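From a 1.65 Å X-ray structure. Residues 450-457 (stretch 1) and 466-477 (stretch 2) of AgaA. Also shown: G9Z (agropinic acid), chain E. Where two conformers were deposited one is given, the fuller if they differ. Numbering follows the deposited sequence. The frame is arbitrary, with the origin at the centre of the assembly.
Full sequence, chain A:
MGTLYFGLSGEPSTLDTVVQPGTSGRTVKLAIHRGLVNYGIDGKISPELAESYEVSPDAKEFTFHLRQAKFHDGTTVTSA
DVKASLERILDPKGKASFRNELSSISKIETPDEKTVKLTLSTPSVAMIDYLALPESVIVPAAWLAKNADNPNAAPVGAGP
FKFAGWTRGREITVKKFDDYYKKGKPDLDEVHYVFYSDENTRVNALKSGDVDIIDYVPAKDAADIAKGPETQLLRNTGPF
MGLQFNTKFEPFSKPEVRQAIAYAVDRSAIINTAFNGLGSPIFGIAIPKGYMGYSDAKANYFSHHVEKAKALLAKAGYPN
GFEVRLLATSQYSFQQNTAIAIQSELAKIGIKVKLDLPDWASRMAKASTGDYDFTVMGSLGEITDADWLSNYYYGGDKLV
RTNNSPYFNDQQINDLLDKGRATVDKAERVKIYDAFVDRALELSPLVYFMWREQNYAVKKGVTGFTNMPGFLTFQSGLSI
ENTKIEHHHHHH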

# COMPACT_ATOMS: atom_id res chain seq x y z
N MET A 450 9.36 -11.82 6.86
CA MET A 450 9.42 -12.59 5.62
C MET A 450 8.92 -11.82 4.41
O MET A 450 8.13 -10.88 4.57
CB MET A 450 8.56 -13.87 5.76
CG MET A 450 7.08 -13.57 6.00
SD MET A 450 6.02 -15.01 5.94
CE MET A 450 5.94 -15.28 4.15
N TRP A 451 9.34 -12.26 3.22
CA TRP A 451 8.83 -11.74 1.94
C TRP A 451 7.73 -12.74 1.59
O TRP A 451 7.94 -13.97 1.72
CB TRP A 451 9.89 -11.84 0.83
CG TRP A 451 11.04 -10.91 1.00
CD1 TRP A 451 12.32 -11.25 1.32
CD2 TRP A 451 11.01 -9.48 0.87
NE1 TRP A 451 13.11 -10.11 1.36
CE2 TRP A 451 12.33 -9.02 1.07
CE3 TRP A 451 10.01 -8.55 0.53
CZ2 TRP A 451 12.67 -7.66 1.01
CZ3 TRP A 451 10.35 -7.20 0.43
CH2 TRP A 451 11.67 -6.77 0.69
N ARG A 452 6.58 -12.26 1.15
CA ARG A 452 5.49 -13.20 0.80
C ARG A 452 5.15 -13.14 -0.68
O ARG A 452 5.41 -12.12 -1.34
CB ARG A 452 4.23 -12.91 1.64
CG ARG A 452 3.53 -11.60 1.27
CD ARG A 452 2.26 -11.36 2.10
NE ARG A 452 1.28 -10.57 1.35
CZ ARG A 452 0.57 -9.57 1.87
NH1 ARG A 452 0.74 -9.21 3.14
NH2 ARG A 452 -0.33 -8.93 1.13
N GLU A 453 4.48 -14.18 -1.18
CA GLU A 453 3.94 -14.15 -2.55
C GLU A 453 2.61 -13.37 -2.49
O GLU A 453 1.86 -13.46 -1.50
CB GLU A 453 3.64 -15.56 -3.05
CG GLU A 453 4.90 -16.38 -3.28
CD GLU A 453 4.67 -17.66 -4.05
OE1 GLU A 453 5.64 -18.42 -4.23
OE2 GLU A 453 3.52 -17.90 -4.48
N GLN A 454 2.30 -12.63 -3.55
CA GLN A 454 1.05 -11.86 -3.66
C GLN A 454 0.54 -12.19 -5.05
O GLN A 454 1.10 -11.73 -6.05
CB GLN A 454 1.33 -10.36 -3.49
CG GLN A 454 0.05 -9.50 -3.58
CD GLN A 454 -0.90 -9.71 -2.41
OE1 GLN A 454 -0.50 -10.17 -1.34
NE2 GLN A 454 -2.16 -9.36 -2.58
N ASN A 455 -0.46 -13.08 -5.12
CA ASN A 455 -0.88 -13.60 -6.41
C ASN A 455 -2.32 -13.24 -6.74
O ASN A 455 -3.16 -13.10 -5.84
CB ASN A 455 -0.74 -15.13 -6.39
CG ASN A 455 0.68 -15.59 -6.07
OD1 ASN A 455 1.66 -14.98 -6.52
ND2 ASN A 455 0.85 -16.63 -5.29
N TYR A 456 -2.58 -13.10 -8.05
CA TYR A 456 -3.92 -12.97 -8.63
C TYR A 456 -4.17 -14.27 -9.37
O TYR A 456 -3.23 -15.01 -9.71
CB TYR A 456 -3.99 -11.83 -9.68
CG TYR A 456 -4.02 -10.46 -9.05
CD1 TYR A 456 -2.84 -9.82 -8.67
CD2 TYR A 456 -5.23 -9.82 -8.79
CE1 TYR A 456 -2.86 -8.55 -8.09
CE2 TYR A 456 -5.27 -8.56 -8.19
CZ TYR A 456 -4.08 -7.93 -7.84
OH TYR A 456 -4.06 -6.71 -7.21
N ALA A 457 -5.44 -14.51 -9.70
CA ALA A 457 -5.77 -15.64 -10.55
C ALA A 457 -6.82 -15.20 -11.53
O ALA A 457 -7.67 -14.36 -11.19
CB ALA A 457 -6.26 -16.82 -9.73
N THR A 466 -2.39 -7.32 -15.30
CA THR A 466 -1.00 -7.45 -14.87
C THR A 466 -0.88 -7.36 -13.37
O THR A 466 -1.35 -6.38 -12.77
CB THR A 466 -0.14 -6.33 -15.51
OG1 THR A 466 -0.26 -6.39 -16.93
CG2 THR A 466 1.36 -6.45 -15.14
N ASN A 467 -0.21 -8.35 -12.78
CA ASN A 467 0.14 -8.31 -11.35
C ASN A 467 1.44 -7.46 -11.38
O ASN A 467 2.50 -7.95 -11.81
CB ASN A 467 0.41 -9.72 -10.81
CG ASN A 467 0.62 -9.70 -9.30
OD1 ASN A 467 0.79 -8.63 -8.70
ND2 ASN A 467 0.59 -10.87 -8.68
N MET A 468 1.32 -6.16 -11.06
CA MET A 468 2.39 -5.18 -11.25
C MET A 468 3.62 -5.47 -10.38
O MET A 468 3.52 -6.14 -9.35
CB MET A 468 1.87 -3.75 -11.14
CG MET A 468 1.06 -3.38 -12.44
SD MET A 468 0.09 -1.86 -12.31
CE MET A 468 1.35 -0.67 -11.87
N PRO A 469 4.82 -5.13 -10.90
CA PRO A 469 6.05 -5.69 -10.33
C PRO A 469 6.46 -5.21 -8.94
O PRO A 469 6.31 -4.03 -8.62
CB PRO A 469 7.13 -5.36 -11.37
CG PRO A 469 6.59 -4.22 -12.15
CD PRO A 469 5.09 -4.46 -12.20
N GLY A 470 7.00 -6.15 -8.15
CA GLY A 470 7.55 -5.90 -6.82
C GLY A 470 6.59 -5.14 -5.94
O GLY A 470 5.44 -5.55 -5.78
N PHE A 471 7.02 -3.96 -5.44
CA PHE A 471 6.20 -3.10 -4.56
C PHE A 471 4.94 -2.53 -5.21
O PHE A 471 4.12 -1.92 -4.51
CB PHE A 471 7.07 -1.95 -4.01
CG PHE A 471 7.98 -2.27 -2.86
CD1 PHE A 471 7.90 -3.49 -2.18
CD2 PHE A 471 8.94 -1.35 -2.43
CE1 PHE A 471 8.72 -3.76 -1.07
CE2 PHE A 471 9.77 -1.62 -1.34
CZ PHE A 471 9.64 -2.82 -0.66
N LEU A 472 4.77 -2.67 -6.53
CA LEU A 472 3.59 -2.11 -7.21
C LEU A 472 2.40 -3.07 -7.23
O LEU A 472 1.35 -2.72 -7.79
CB LEU A 472 3.93 -1.69 -8.65
CG LEU A 472 4.92 -0.55 -8.75
CD1 LEU A 472 5.28 -0.31 -10.17
CD2 LEU A 472 4.35 0.72 -8.14
N THR A 473 2.54 -4.27 -6.61
CA THR A 473 1.44 -5.25 -6.70
C THR A 473 0.08 -4.72 -6.21
O THR A 473 -0.94 -5.03 -6.84
CB THR A 473 1.80 -6.59 -6.03
OG1 THR A 473 0.72 -7.52 -6.22
CG2 THR A 473 2.11 -6.45 -4.54
N PHE A 474 0.05 -3.90 -5.15
CA PHE A 474 -1.24 -3.38 -4.65
C PHE A 474 -1.92 -2.36 -5.59
O PHE A 474 -3.07 -1.99 -5.36
CB PHE A 474 -1.12 -2.81 -3.23
CG PHE A 474 -0.76 -3.78 -2.12
CD1 PHE A 474 -0.89 -5.16 -2.31
CD2 PHE A 474 -0.36 -3.32 -0.87
CE1 PHE A 474 -0.60 -6.06 -1.26
CE2 PHE A 474 -0.05 -4.22 0.16
CZ PHE A 474 -0.17 -5.57 -0.04
N GLN A 475 -1.17 -1.89 -6.62
CA GLN A 475 -1.69 -0.95 -7.62
C GLN A 475 -2.10 -1.67 -8.91
O GLN A 475 -2.42 -1.01 -9.90
CB GLN A 475 -0.66 0.14 -7.95
CG GLN A 475 -0.34 1.00 -6.73
CD GLN A 475 0.44 2.23 -7.12
OE1 GLN A 475 0.47 2.59 -8.29
NE2 GLN A 475 1.07 2.87 -6.15
N SER A 476 -2.10 -3.01 -8.90
CA SER A 476 -2.42 -3.82 -10.10
C SER A 476 -3.78 -3.50 -10.73
O SER A 476 -3.95 -3.71 -11.94
CB SER A 476 -2.32 -5.31 -9.81
OG SER A 476 -1.00 -5.68 -9.44
N GLY A 477 -4.71 -2.96 -9.91
CA GLY A 477 -6.02 -2.54 -10.43
C GLY A 477 -5.91 -1.52 -11.56
O GLY A 477 -6.82 -1.42 -12.40
OAM G9Z E . -5.43 -4.20 2.40
CAB G9Z E . -4.92 -5.18 2.97
CAC G9Z E . -5.66 -6.32 3.33
CB G9Z E . -4.64 -7.30 3.99
CA G9Z E . -3.35 -6.50 4.11
C G9Z E . -2.24 -7.23 3.57
O G9Z E . -2.03 -7.16 2.32
N G9Z E . -3.65 -5.21 3.42
CAG G9Z E . -2.62 -4.13 3.15
CAH G9Z E . -2.41 -3.28 4.40
OAP G9Z E . -1.86 -4.15 5.40
CAI G9Z E . -1.46 -2.11 4.16
OAQ G9Z E . -1.79 -1.49 2.89
CAJ G9Z E . -1.61 -1.01 5.27
OAR G9Z E . -0.70 0.08 4.99
CAK G9Z E . -1.45 -1.48 6.73
OAT G9Z E . -1.90 -0.43 7.62
CAL G9Z E . -0.02 -1.94 7.06
OAS G9Z E . 0.02 -2.49 8.39
OXT G9Z E . -1.56 -7.94 4.35
O HOH W 1 -2.08 -7.37 -5.13

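This is a small, mostly buried contact in which one direct hydrogen bond and one shared water pin an extended segment to a loop and the 3-10 segment that follows it, with aromatic rings filling the space around them. The direct bond runs from Asn467 ND2 to the backbone Gln454 O at 2.8 Å. Asn467 suits the place because its amide has two functions: while ND2 reaches across, OD1 accepts from Thr473 OG1 at 2.7 Å within its own stretch. That second bond ties the loop to the 3-10 segment and helps fix the amide's orientation.

Thr473 passes the pattern on. Its CB points toward the other stretch, and OG1 accepts from water 1 at 3.0 Å. The same water accepts from Gln454 NE2 at 3.2 Å and lies 2.9 Å from Tyr456 OH, so three polar side chains meet around a single solvent molecule. The Tyr456 ring, with chi1 in m, brings its edge to Asn467, CD1 to CG at 3.5 Å, and carries its hydroxyl on to Ser476, OH to CB at 3.4 Å. A long, flat side chain with a polar tip can thus cover the loop and still reach the water. Ser476 OG is occupied within its own stretch, donating to Thr473 O at 2.7 Å and accepting from Met468 N at 2.9 Å.

Farther along, Gln454 OE1 accepts from Arg452 NH2 at 2.8 Å, steadying a guanidinium that also donates to agropinic acid, NH1 to OXT at 2.9 Å and NH2 to O at 2.7 Å. Phe474 points its CB away, yet its ring end returns to pack by its edge, with CZ 3.6 Å from Arg452 NH2 and CE1 3.8 Å from Gln454 CD. Trp451 and Phe471 add an apolar touch, CZ3 to CE1 at 4.1 Å.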